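Local coordinates for protein HMG-CoA Lyase (Bacillus subtilis subsp. subtilis, PDB 1YDO) that is of unassigned function but belongs to the HMGL-like family of TIM-barrel proteins and assembles as a pair of identical chains, at residues A[10-15]-A[139-144]; A[42-47]-A[97-102]; A[213-218]-A[248-253]; A[221-226]-A[257-262]. One frame throughout, in Å; residues are numbered along the deposited sequence.

Contact 1: A[10-15]-A[139-144]; sequences KEVGPR and RAYLST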
loop_
_atom_site.group_PDB
_atom_site.type_symbol
_atom_site.label_atom_id
_atom_site.label_comp_id
_atom_site.label_asym_id
_atom_site.label_seq_id
_atom_site.Cartn_x
_atom_site.Cartn_y
_atom_site.Cartn_z
ATOM N N LYS A 10 -10.857 11.519 8.052
ATOM C CA LYS A 10 -12.275 11.650 7.735
ATOM C C LYS A 10 -12.825 10.484 6.909
ATOM O O LYS A 10 -12.285 10.143 5.866
ATOM C CB LYS A 10 -12.493 12.978 7.010
ATOM C CG LYS A 10 -11.957 14.158 7.814
ATOM C CD LYS A 10 -12.491 15.490 7.318
ATOM C CE LYS A 10 -12.105 16.611 8.264
ATOM N NZ LYS A 10 -12.638 17.913 7.786
ATOM N N GLU A 11 -13.901 9.877 7.393
ATOM C CA GLU A 11 -14.534 8.761 6.706
ATOM C C GLU A 11 -15.461 9.255 5.598
ATOM O O GLU A 11 -16.294 10.126 5.839
ATOM C CB GLU A 11 -15.351 7.935 7.700
ATOM C CG GLU A 11 -16.119 6.804 7.053
ATOM C CD GLU A 11 -15.204 5.765 6.420
ATOM O OE1 GLU A 11 -15.593 5.191 5.381
ATOM O OE2 GLU A 11 -14.104 5.511 6.964
ATOM N N VAL A 12 -15.317 8.713 4.389
ATOM C CA VAL A 12 -16.188 9.102 3.271
ATOM C C VAL A 12 -16.764 7.868 2.587
ATOM O O VAL A 12 -17.248 7.945 1.457
ATOM C CB VAL A 12 -15.452 9.946 2.194
ATOM C CG1 VAL A 12 -15.010 11.261 2.784
ATOM C CG2 VAL A 12 -14.264 9.180 1.630
ATOM N N GLY A 13 -16.716 6.739 3.287
ATOM C CA GLY A 13 -17.217 5.500 2.730
ATOM C C GLY A 13 -18.693 5.497 2.389
ATOM O O GLY A 13 -19.093 5.147 1.262
ATOM N N PRO A 14 -19.543 5.884 3.348
ATOM C CA PRO A 14 -20.982 5.900 3.080
ATOM C C PRO A 14 -21.348 6.779 1.895
ATOM O O PRO A 14 -22.460 6.716 1.388
ATOM C CB PRO A 14 -21.574 6.397 4.392
ATOM C CG PRO A 14 -20.494 7.226 4.967
ATOM C CD PRO A 14 -19.249 6.424 4.685
ATOM N N ARG A 15 -20.413 7.594 1.433
ATOM C CA ARG A 15 -20.730 8.443 0.312
ATOM C C ARG A 15 -19.910 8.076 -0.910
ATOM O O ARG A 15 -20.409 7.377 -1.802
ATOM C CB ARG A 15 -20.519 9.902 0.683
ATOM C CG ARG A 15 -21.063 10.860 -0.341
ATOM C CD ARG A 15 -19.955 11.780 -0.796
ATOM N NE ARG A 15 -19.288 11.323 -2.012
ATOM C CZ ARG A 15 -18.063 11.693 -2.377
ATOM N NH1 ARG A 15 -17.353 12.518 -1.615
ATOM N NH2 ARG A 15 -17.556 11.254 -3.518
ATOM N N ARG A 139 -16.571 22.781 3.434
ATOM C CA ARG A 139 -15.347 22.114 3.034
ATOM C C ARG A 139 -15.381 21.943 1.526
ATOM O O ARG A 139 -16.427 21.615 0.970
ATOM C CB ARG A 139 -15.278 20.751 3.699
ATOM C CG ARG A 139 -14.005 20.012 3.443
ATOM C CD ARG A 139 -14.217 18.548 3.701
ATOM N NE ARG A 139 -12.956 17.843 3.826
ATOM C CZ ARG A 139 -12.835 16.528 3.771
ATOM N NH1 ARG A 139 -13.913 15.779 3.579
ATOM N NH2 ARG A 139 -11.638 15.978 3.928
ATOM N N ALA A 140 -14.242 22.154 0.872
ATOM C CA ALA A 140 -14.152 22.027 -0.578
ATOM C C ALA A 140 -13.379 20.774 -0.992
ATOM O O ALA A 140 -12.393 20.388 -0.360
ATOM C CB ALA A 140 -13.497 23.276 -1.177
ATOM N N TYR A 141 -13.839 20.160 -2.074
ATOM C CA TYR A 141 -13.245 18.954 -2.611
ATOM C C TYR A 141 -12.676 19.240 -3.983
ATOM O O TYR A 141 -13.389 19.140 -4.977
ATOM C CB TYR A 141 -14.320 17.885 -2.749
ATOM C CG TYR A 141 -14.181 16.735 -1.795
ATOM C CD1 TYR A 141 -13.050 15.930 -1.825
ATOM C CD2 TYR A 141 -15.187 16.443 -0.868
ATOM C CE1 TYR A 141 -12.915 14.869 -0.964
ATOM C CE2 TYR A 141 -15.064 15.374 0.005
ATOM C CZ TYR A 141 -13.923 14.596 -0.052
ATOM O OH TYR A 141 -13.769 13.532 0.793
ATOM N N LEU A 142 -11.406 19.602 -4.056
ATOM C CA LEU A 142 -10.802 19.877 -5.353
ATOM C C LEU A 142 -10.276 18.547 -5.901
ATOM O O LEU A 142 -9.417 17.916 -5.294
ATOM C CB LEU A 142 -9.662 20.870 -5.177
ATOM C CG LEU A 142 -9.437 21.837 -6.331
ATOM C CD1 LEU A 142 -8.170 22.631 -6.064
ATOM C CD2 LEU A 142 -9.324 21.086 -7.638
ATOM N N SER A 143 -10.782 18.110 -7.044
ATOM C CA SER A 143 -10.330 16.843 -7.573
ATOM C C SER A 143 -9.373 17.007 -8.729
ATOM O O SER A 143 -9.145 18.115 -9.210
ATOM C CB SER A 143 -11.508 15.983 -8.011
ATOM O OG SER A 143 -12.226 16.606 -9.046
ATOM N N THR A 144 -8.808 15.877 -9.150
ATOM C CA THR A 144 -7.855 15.789 -10.245
ATOM C C THR A 144 -6.661 16.738 -10.073
ATOM O O THR A 144 -6.150 17.286 -11.048
ATOM C CB THR A 144 -8.579 16.027 -11.600
ATOM O OG1 THR A 144 -7.731 15.619 -12.675
ATOM C CG2 THR A 144 -8.935 17.477 -11.779
#
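K10 faces R139, and V12 faces Y141, across the inside of the barrel: the CA atoms of K10 and R139 lie 11.9 Å apart, a gap that only side chains bridge. Strands 8-11 and 137-143 are four steps apart in the sheet order, which places them on opposing walls. The chain of K10, extended beyond CG, lays its CD over one face of the R139 guanidinium, 3.5 Å from NH2 and offset toward the rim. K10 NZ stands 4.0 Å from R139 NE, but E173 forms a salt bridge with K10 and D231 one with R139. Next along, V12 CG1 meets Y141 OH at 3.3 Å, the two side chains arriving from opposite directions. R15, its chain bent at chi2 and chi3, slides past Y141 with its guanidinium plane 89° from the ring, and NH1 comes to 4.0 Å from CE2. Its CZ is 5.8 Å from the centre of the Y141 ring, so any cation-pi attraction is weak; the salt bridge of R15 NH1 is with E46. K10 offers aliphatic CD to the guanidinium, R15 its charged end to Y141; K10 and R139 gather about E173 (R139 in a long, weak ion pair), which probably makes their proximity acceptable.

Contact 2: A[42-47]-A[97-102]; sequences LSYIEI and EACVFM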
loop_
_atom_site.group_PDB
_atom_site.type_symbol
_atom_site.label_atom_id
_atom_site.label_comp_id
_atom_site.label_asym_id
_atom_site.label_seq_id
_atom_site.Cartn_x
_atom_site.Cartn_y
_atom_site.Cartn_z
ATOM N N LEU A 42 -14.305 7.676 15.022
ATOM C CA LEU A 42 -14.182 8.673 13.969
ATOM C C LEU A 42 -14.942 9.919 14.432
ATOM O O LEU A 42 -15.927 9.810 15.154
ATOM C CB LEU A 42 -14.792 8.135 12.671
ATOM C CG LEU A 42 -13.982 7.111 11.882
ATOM C CD1 LEU A 42 -14.870 6.407 10.890
ATOM C CD2 LEU A 42 -12.831 7.813 11.171
ATOM N N SER A 43 -14.484 11.093 14.013
ATOM C CA SER A 43 -15.122 12.347 14.395
ATOM C C SER A 43 -15.682 13.086 13.181
ATOM O O SER A 43 -16.065 14.248 13.286
ATOM C CB SER A 43 -14.118 13.260 15.093
ATOM O OG SER A 43 -13.170 13.747 14.180
ATOM N N TYR A 44 -15.717 12.423 12.029
ATOM C CA TYR A 44 -16.219 13.042 10.812
ATOM C C TYR A 44 -16.681 11.960 9.853
ATOM O O TYR A 44 -15.957 11.005 9.606
ATOM C CB TYR A 44 -15.114 13.873 10.184
ATOM C CG TYR A 44 -15.536 14.635 8.965
ATOM C CD1 TYR A 44 -15.660 14.001 7.732
ATOM C CD2 TYR A 44 -15.747 16.011 9.028
ATOM C CE1 TYR A 44 -15.975 14.721 6.585
ATOM C CE2 TYR A 44 -16.059 16.741 7.888
ATOM C CZ TYR A 44 -16.165 16.089 6.664
ATOM O OH TYR A 44 -16.419 16.808 5.516
ATOM N N ILE A 45 -17.887 12.110 9.310
ATOM C CA ILE A 45 -18.433 11.112 8.405
ATOM C C ILE A 45 -19.349 11.700 7.342
ATOM O O ILE A 45 -20.374 12.275 7.683
ATOM C CB ILE A 45 -19.284 10.109 9.166
ATOM C CG1 ILE A 45 -18.506 9.500 10.319
ATOM C CG2 ILE A 45 -19.774 9.050 8.218
ATOM C CD1 ILE A 45 -19.305 8.457 11.069
ATOM N N GLU A 46 -19.003 11.562 6.064
ATOM C CA GLU A 46 -19.903 12.059 5.034
ATOM C C GLU A 46 -21.011 11.026 4.870
ATOM O O GLU A 46 -20.867 10.085 4.098
ATOM C CB GLU A 46 -19.198 12.207 3.708
ATOM C CG GLU A 46 -18.211 13.312 3.682
ATOM C CD GLU A 46 -17.844 13.708 2.259
ATOM O OE1 GLU A 46 -16.913 14.533 2.085
ATOM O OE2 GLU A 46 -18.486 13.199 1.312
ATOM N N ILE A 47 -22.114 11.197 5.587
ATOM C CA ILE A 47 -23.207 10.240 5.516
ATOM C C ILE A 47 -23.785 10.012 4.127
ATOM O O ILE A 47 -24.209 8.903 3.814
ATOM C CB ILE A 47 -24.345 10.654 6.439
ATOM C CG1 ILE A 47 -24.863 12.031 6.026
ATOM C CG2 ILE A 47 -23.865 10.685 7.878
ATOM C CD1 ILE A 47 -26.089 12.467 6.791
ATOM N N GLU A 97 -21.856 19.738 8.212
ATOM C CA GLU A 97 -20.948 20.344 7.249
ATOM C C GLU A 97 -21.264 19.979 5.807
ATOM O O GLU A 97 -21.550 18.832 5.482
ATOM C CB GLU A 97 -19.487 19.973 7.586
ATOM C CG GLU A 97 -18.463 20.389 6.519
ATOM C CD GLU A 97 -17.032 20.464 7.036
ATOM O OE1 GLU A 97 -16.720 21.405 7.805
ATOM O OE2 GLU A 97 -16.216 19.590 6.664
ATOM N N ALA A 98 -21.210 20.984 4.948
ATOM C CA ALA A 98 -21.479 20.790 3.545
ATOM C C ALA A 98 -20.165 20.774 2.795
ATOM O O ALA A 98 -19.294 21.591 3.057
ATOM C CB ALA A 98 -22.356 21.913 3.038
ATOM N N CYS A 99 -20.010 19.854 1.857
ATOM C CA CYS A 99 -18.766 19.794 1.103
ATOM C C CYS A 99 -18.998 20.093 -0.356
ATOM O O CYS A 99 -19.575 19.278 -1.069
ATOM C CB CYS A 99 -18.156 18.401 1.206
ATOM S SG CYS A 99 -18.150 17.673 2.858
ATOM N N VAL A 100 -18.563 21.249 -0.815
ATOM C CA VAL A 100 -18.735 21.535 -2.224
ATOM C C VAL A 100 -17.631 20.808 -2.992
ATOM O O VAL A 100 -16.726 20.231 -2.384
ATOM C CB VAL A 100 -18.639 23.025 -2.501
ATOM C CG1 VAL A 100 -19.842 23.724 -1.894
ATOM C CG2 VAL A 100 -17.332 23.576 -1.935
ATOM N N PHE A 101 -17.695 20.828 -4.319
ATOM C CA PHE A 101 -16.685 20.149 -5.105
ATOM C C PHE A 101 -16.589 20.655 -6.522
ATOM O O PHE A 101 -17.520 21.259 -7.053
ATOM C CB PHE A 101 -16.956 18.648 -5.165
ATOM C CG PHE A 101 -18.311 18.299 -5.692
ATOM C CD1 PHE A 101 -19.427 18.365 -4.861
ATOM C CD2 PHE A 101 -18.490 17.942 -7.024
ATOM C CE1 PHE A 101 -20.707 18.085 -5.350
ATOM C CE2 PHE A 101 -19.768 17.660 -7.527
ATOM C CZ PHE A 101 -20.875 17.734 -6.689
HETATM N N MSE A 102 -15.437 20.396 -7.130
HETATM C CA MSE A 102 -15.173 20.774 -8.509
HETATM C C MSE A 102 -13.846 20.174 -8.915
HETATM O O MSE A 102 -13.098 19.677 -8.081
HETATM C CB MSE A 102 -15.121 22.294 -8.654
HETATM C CG MSE A 102 -13.902 22.937 -8.039
HETATM SE SE MSE A 102 -13.829 24.827 -8.441
HETATM C CE MSE A 102 -13.181 24.706 -10.278
#
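Y44 points the rim of its ring at the carboxylate of E97, and the two side chains run at about a right angle to each other, with ring and carboxylate planes 62° apart. The Y44 hydroxyl donates over 3.0 Å to E97 OE2, which accepts through its anti lone pair, the one turned from the other oxygen. OE2 lies near the ring plane, at the edge beside CE2. Y44 gets there with CG anti to its own N (chi1 -176°) and the ring carried across to strand 97-103. The other carboxylate oxygen, E97 OE1, is bonded to T137 OG1, which ties both oxygens down. Beside this pair, C99 SG sits 3.3 Å from Y44 OH and 3.5 Å from E46 OE1. E46 reaches inward on a chain extended beyond CG, and its OE2 takes a salt bridge from R15, while K10 makes a cation-pi contact with the Y44 ring. The axes of 44-47 and 97-102 come no closer than 9.2 Å to each other, with 67° between their directions, and strand 76-80 lies between them in the sheet. Side chains from non-adjacent strands meeting in a buried polar network of this kind belong to the interior of a TIM barrel.

Contact 3: A[213-218]-A[248-253]; sequences GTALAN and GNAATE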
loop_
_atom_site.group_PDB
_atom_site.type_symbol
_atom_site.label_atom_id
_atom_site.label_comp_id
_atom_site.label_asym_id
_atom_site.label_seq_id
_atom_site.Cartn_x
_atom_site.Cartn_y
_atom_site.Cartn_z
ATOM N N GLY A 213 -1.996 1.347 -5.446
ATOM C CA GLY A 213 -1.471 0.934 -4.164
ATOM C C GLY A 213 -0.365 1.826 -3.642
ATOM O O GLY A 213 0.564 1.332 -3.009
ATOM N N THR A 214 -0.450 3.134 -3.878
ATOM C CA THR A 214 0.594 4.029 -3.399
ATOM C C THR A 214 0.060 5.021 -2.400
ATOM O O THR A 214 0.783 5.901 -1.951
ATOM C CB THR A 214 1.283 4.786 -4.570
ATOM O OG1 THR A 214 0.291 5.391 -5.398
ATOM C CG2 THR A 214 2.107 3.838 -5.433
ATOM N N ALA A 215 -1.204 4.845 -2.036
ATOM C CA ALA A 215 -1.867 5.729 -1.089
ATOM C C ALA A 215 -1.111 5.953 0.205
ATOM O O ALA A 215 -0.708 7.072 0.510
ATOM C CB ALA A 215 -3.245 5.203 -0.763
ATOM N N LEU A 216 -0.952 4.895 0.984
ATOM C CA LEU A 216 -0.266 5.017 2.250
ATOM C C LEU A 216 1.124 5.611 2.076
ATOM O O LEU A 216 1.582 6.375 2.918
ATOM C CB LEU A 216 -0.208 3.654 2.925
ATOM C CG LEU A 216 -1.318 3.337 3.930
ATOM C CD1 LEU A 216 -2.672 3.630 3.361
ATOM C CD2 LEU A 216 -1.203 1.889 4.324
ATOM N N ALA A 217 1.779 5.265 0.972
ATOM C CA ALA A 217 3.111 5.778 0.668
ATOM C C ALA A 217 3.044 7.282 0.513
ATOM O O ALA A 217 3.844 8.021 1.074
ATOM C CB ALA A 217 3.627 5.155 -0.603
ATOM N N ASN A 218 2.088 7.737 -0.269
ATOM C CA ASN A 218 1.925 9.160 -0.447
ATOM C C ASN A 218 1.564 9.789 0.882
ATOM O O ASN A 218 1.940 10.914 1.176
ATOM C CB ASN A 218 0.831 9.454 -1.477
ATOM C CG ASN A 218 1.174 8.920 -2.852
ATOM O OD1 ASN A 218 2.320 9.011 -3.291
ATOM N ND2 ASN A 218 0.185 8.371 -3.542
ATOM N N GLY A 248 -10.359 1.805 -4.870
ATOM C CA GLY A 248 -10.493 3.247 -4.987
ATOM C C GLY A 248 -9.678 3.977 -3.943
ATOM O O GLY A 248 -8.449 4.047 -4.039
ATOM N N ASN A 249 -10.352 4.528 -2.940
ATOM C CA ASN A 249 -9.653 5.243 -1.881
ATOM C C ASN A 249 -9.004 4.286 -0.903
ATOM O O ASN A 249 -9.371 3.114 -0.810
ATOM C CB ASN A 249 -10.604 6.166 -1.127
ATOM C CG ASN A 249 -12.038 5.958 -1.525
ATOM O OD1 ASN A 249 -12.559 4.847 -1.442
ATOM N ND2 ASN A 249 -12.692 7.028 -1.964
ATOM N N ALA A 250 -8.037 4.806 -0.163
ATOM C CA ALA A 250 -7.321 4.012 0.816
ATOM C C ALA A 250 -8.266 3.526 1.899
ATOM O O ALA A 250 -9.140 4.256 2.341
ATOM C CB ALA A 250 -6.203 4.842 1.431
ATOM N N ALA A 251 -8.068 2.287 2.325
ATOM C CA ALA A 251 -8.888 1.689 3.360
ATOM C C ALA A 251 -8.670 2.403 4.685
ATOM O O ALA A 251 -7.566 2.401 5.218
ATOM C CB ALA A 251 -8.538 0.232 3.499
ATOM N N THR A 252 -9.723 3.004 5.219
ATOM C CA THR A 252 -9.632 3.717 6.485
ATOM C C THR A 252 -8.874 2.946 7.552
ATOM O O THR A 252 -8.017 3.507 8.210
ATOM C CB THR A 252 -11.018 4.039 7.047
ATOM O OG1 THR A 252 -11.739 4.839 6.103
ATOM C CG2 THR A 252 -10.894 4.794 8.358
ATOM N N GLU A 253 -9.199 1.675 7.745
ATOM C CA GLU A 253 -8.521 0.902 8.765
ATOM C C GLU A 253 -7.035 0.782 8.479
ATOM O O GLU A 253 -6.223 0.819 9.399
ATOM C CB GLU A 253 -9.150 -0.481 8.913
ATOM C CG GLU A 253 -9.275 -1.263 7.621
ATOM C CD GLU A 253 -10.472 -0.851 6.796
ATOM O OE1 GLU A 253 -11.028 -1.710 6.073
ATOM O OE2 GLU A 253 -10.868 0.327 6.871
#
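A215 and A250 touch through their methyl groups, CB to CB at 3.7 Å, and L216 adds its CD1 at 4.2 Å from the same A250 CB. The smallness of the two alanines agrees with the close backbones, whose CA atoms are 6.0 Å apart at this pair. L216 reaches A250 through one methyl although its CB bond does not aim there. Both partners sit where a helix starts: A215 opens helix 215-225 just after T214 at the N-cap position, and A250 comes two residues ahead of helix 252-261, whose N-cap position is A251. In the first helix the turn is set by N218 N bonding to T214 O at 2.8 Å, and the side chains of T214 and N218 both hold the carbonyl of A183. On the other side, backbone bonds from A250 and T252 to S233 fix the approach to the helix, T252 OG1 is bonded to E11, and N249 ND2 to H207. Beyond that, L216 packs on I255 and M258 of its own chain and on G213 of the second subunit. The contact itself is purely apolar: polar bonds around it, with the packing on I255 and M258, probably help to position it, while the methyl groups join two helix starts beside the subunit interface.

Contact 4: A[221-226]-A[257-262]; sequences TALQMG and YMLEQM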
loop_
_atom_site.group_PDB
_atom_site.type_symbol
_atom_site.label_atom_id
_atom_site.label_comp_id
_atom_site.label_asym_id
_atom_site.label_seq_id
_atom_site.Cartn_x
_atom_site.Cartn_y
_atom_site.Cartn_z
ATOM N N THR A 221 4.676 10.706 2.950
ATOM C CA THR A 221 5.296 11.930 2.445
ATOM C C THR A 221 4.510 13.145 2.948
ATOM O O THR A 221 5.093 14.120 3.406
ATOM C CB THR A 221 5.313 11.941 0.912
ATOM O OG1 THR A 221 6.052 10.811 0.445
ATOM C CG2 THR A 221 5.967 13.211 0.392
ATOM N N ALA A 222 3.186 13.074 2.855
ATOM C CA ALA A 222 2.345 14.154 3.325
ATOM C C ALA A 222 2.526 14.342 4.837
ATOM O O ALA A 222 2.694 15.462 5.316
ATOM C CB ALA A 222 0.889 13.872 2.997
ATOM N N LEU A 223 2.494 13.255 5.597
ATOM C CA LEU A 223 2.672 13.368 7.033
ATOM C C LEU A 223 3.953 14.119 7.348
ATOM O O LEU A 223 4.043 14.822 8.357
ATOM C CB LEU A 223 2.727 11.991 7.681
ATOM C CG LEU A 223 1.381 11.394 8.042
ATOM C CD1 LEU A 223 1.588 9.949 8.403
ATOM C CD2 LEU A 223 0.747 12.159 9.186
ATOM N N GLN A 224 4.940 13.966 6.479
ATOM C CA GLN A 224 6.220 14.628 6.656
ATOM C C GLN A 224 6.168 16.101 6.286
ATOM O O GLN A 224 6.929 16.899 6.824
ATOM C CB GLN A 224 7.280 13.950 5.807
ATOM C CG GLN A 224 7.739 12.599 6.303
ATOM C CD GLN A 224 8.779 11.981 5.372
ATOM O OE1 GLN A 224 9.371 10.943 5.679
ATOM N NE2 GLN A 224 9.001 12.621 4.224
HETATM N N MSE A 225 5.285 16.459 5.364
HETATM C CA MSE A 225 5.161 17.842 4.948
HETATM C C MSE A 225 4.366 18.663 5.945
HETATM O O MSE A 225 4.500 19.882 5.974
HETATM C CB MSE A 225 4.488 17.935 3.580
HETATM C CG MSE A 225 5.266 17.283 2.437
HETATM SE SE MSE A 225 7.030 18.086 2.178
HETATM C CE MSE A 225 6.424 19.940 2.107
ATOM N N GLY A 226 3.516 18.002 6.735
ATOM C CA GLY A 226 2.708 18.709 7.723
ATOM C C GLY A 226 1.202 18.473 7.693
ATOM O O GLY A 226 0.505 18.762 8.665
ATOM N N TYR A 257 -4.455 2.006 11.090
ATOM C CA TYR A 257 -3.474 1.084 11.621
ATOM C C TYR A 257 -2.064 1.618 11.519
ATOM O O TYR A 257 -1.372 1.780 12.521
ATOM C CB TYR A 257 -3.550 -0.262 10.903
ATOM C CG TYR A 257 -2.382 -1.191 11.209
ATOM C CD1 TYR A 257 -1.220 -1.168 10.436
ATOM C CD2 TYR A 257 -2.432 -2.064 12.287
ATOM C CE1 TYR A 257 -0.126 -1.996 10.739
ATOM C CE2 TYR A 257 -1.352 -2.898 12.599
ATOM C CZ TYR A 257 -0.201 -2.858 11.824
ATOM O OH TYR A 257 0.871 -3.669 12.131
HETATM N N MSE A 258 -1.633 1.886 10.300
HETATM C CA MSE A 258 -0.287 2.365 10.115
HETATM C C MSE A 258 0.031 3.569 10.985
HETATM O O MSE A 258 1.121 3.672 11.548
HETATM C CB MSE A 258 -0.042 2.714 8.663
HETATM C CG MSE A 258 1.375 3.139 8.432
HETATM SE SE MSE A 258 1.550 3.877 6.697
HETATM C CE MSE A 258 0.417 5.429 6.925
ATOM N N LEU A 259 -0.921 4.481 11.090
ATOM C CA LEU A 259 -0.715 5.667 11.896
ATOM C C LEU A 259 -0.506 5.287 13.349
ATOM O O LEU A 259 0.319 5.879 14.030
ATOM C CB LEU A 259 -1.906 6.615 11.759
ATOM C CG LEU A 259 -2.010 7.337 10.411
ATOM C CD1 LEU A 259 -3.371 7.997 10.286
ATOM C CD2 LEU A 259 -0.891 8.358 10.297
ATOM N N GLU A 260 -1.236 4.288 13.821
ATOM C CA GLU A 260 -1.104 3.861 15.205
ATOM C C GLU A 260 0.265 3.303 15.492
ATOM O O GLU A 260 0.895 3.658 16.483
ATOM C CB GLU A 260 -2.163 2.816 15.553
ATOM C CG GLU A 260 -3.547 3.394 15.776
ATOM C CD GLU A 260 -3.570 4.442 16.880
ATOM O OE1 GLU A 260 -3.145 4.113 18.009
ATOM O OE2 GLU A 260 -4.008 5.584 16.614
ATOM N N GLN A 261 0.731 2.420 14.628
ATOM C CA GLN A 261 2.046 1.834 14.817
ATOM C C GLN A 261 3.112 2.921 14.841
ATOM O O GLN A 261 4.155 2.756 15.457
ATOM C CB GLN A 261 2.341 0.860 13.686
ATOM C CG GLN A 261 1.272 -0.177 13.503
ATOM C CD GLN A 261 1.000 -0.925 14.779
ATOM O OE1 GLN A 261 1.887 -1.586 15.324
ATOM N NE2 GLN A 261 -0.234 -0.825 15.275
HETATM N N MSE A 262 2.845 4.031 14.167
HETATM C CA MSE A 262 3.799 5.116 14.121
HETATM C C MSE A 262 3.673 6.015 15.336
HETATM O O MSE A 262 4.324 7.057 15.407
HETATM C CB MSE A 262 3.611 5.952 12.855
HETATM C CG MSE A 262 4.029 5.271 11.562
HETATM SE SE MSE A 262 3.683 6.383 9.982
HETATM C CE MSE A 262 5.086 7.686 10.260
#
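L223 and L259 pair helix 215-225 with helix 252-261, their CA atoms 9.7 Å apart, a distance spanned here by side chains. Both helices belong to the outer helical layer of the TIM barrel; helix 215-225 is the connecting arm of a beta-alpha-beta crossover between the parallel strands 204-207 and 229-232, which are neighbours in the sheet. L223 carries most of the contact. Its CG lies beside the backbone N, anti to the carbonyl carbon, and chi2 of 169° extends CD1 outward, where it meets L259 CD2 at 3.5 Å. L259 has similar torsions, with chi2 of 168°, yet the two leucines, whose side chains cross obliquely, present different branches to each other, CD1 from L223 and CD2 from L259. L223 also packs on F230 of strand 229-232 and on P4 and V7 near the start of the chain; M262 also packs on Y3. Both segments run out of their helices here: G226, with a positive phi of 127°, leaves the first helix, its N still bonded to A222 O at 3.0 Å, and M262 leaves the second. One residue past L223, Q224 OE1 is hydrogen-bonded to NE2 of Q224 of the second subunit, at the dimer interface. The second touch made by L223 CD1 is to the selenium of selenomethionine M262, SE, at 4.4 Å.

Contacts 1 and 2 form the core, inside the barrel: their centres are about 6 Å apart, strands 137-143 and 97-103 are neighbours joined by probable backbone bonds, and contact 2 nests within the loop contact 1 closes. Contact 2 has a tyrosine-glutamate hydrogen bond, while contact 1 packs charged and aromatic side chains whose polar partners lie mostly outside it. Contacts 3 and 4 lie farther out, about 12 and 18 Å from the chain centre, yet are buried too; both use helices 215-225 and 252-261, one at the starts and the other at the ends, are apolar, and lie beside the second subunit. E11, hydrogen-bonded to T252, links the strand wall to the start of helix 252-261.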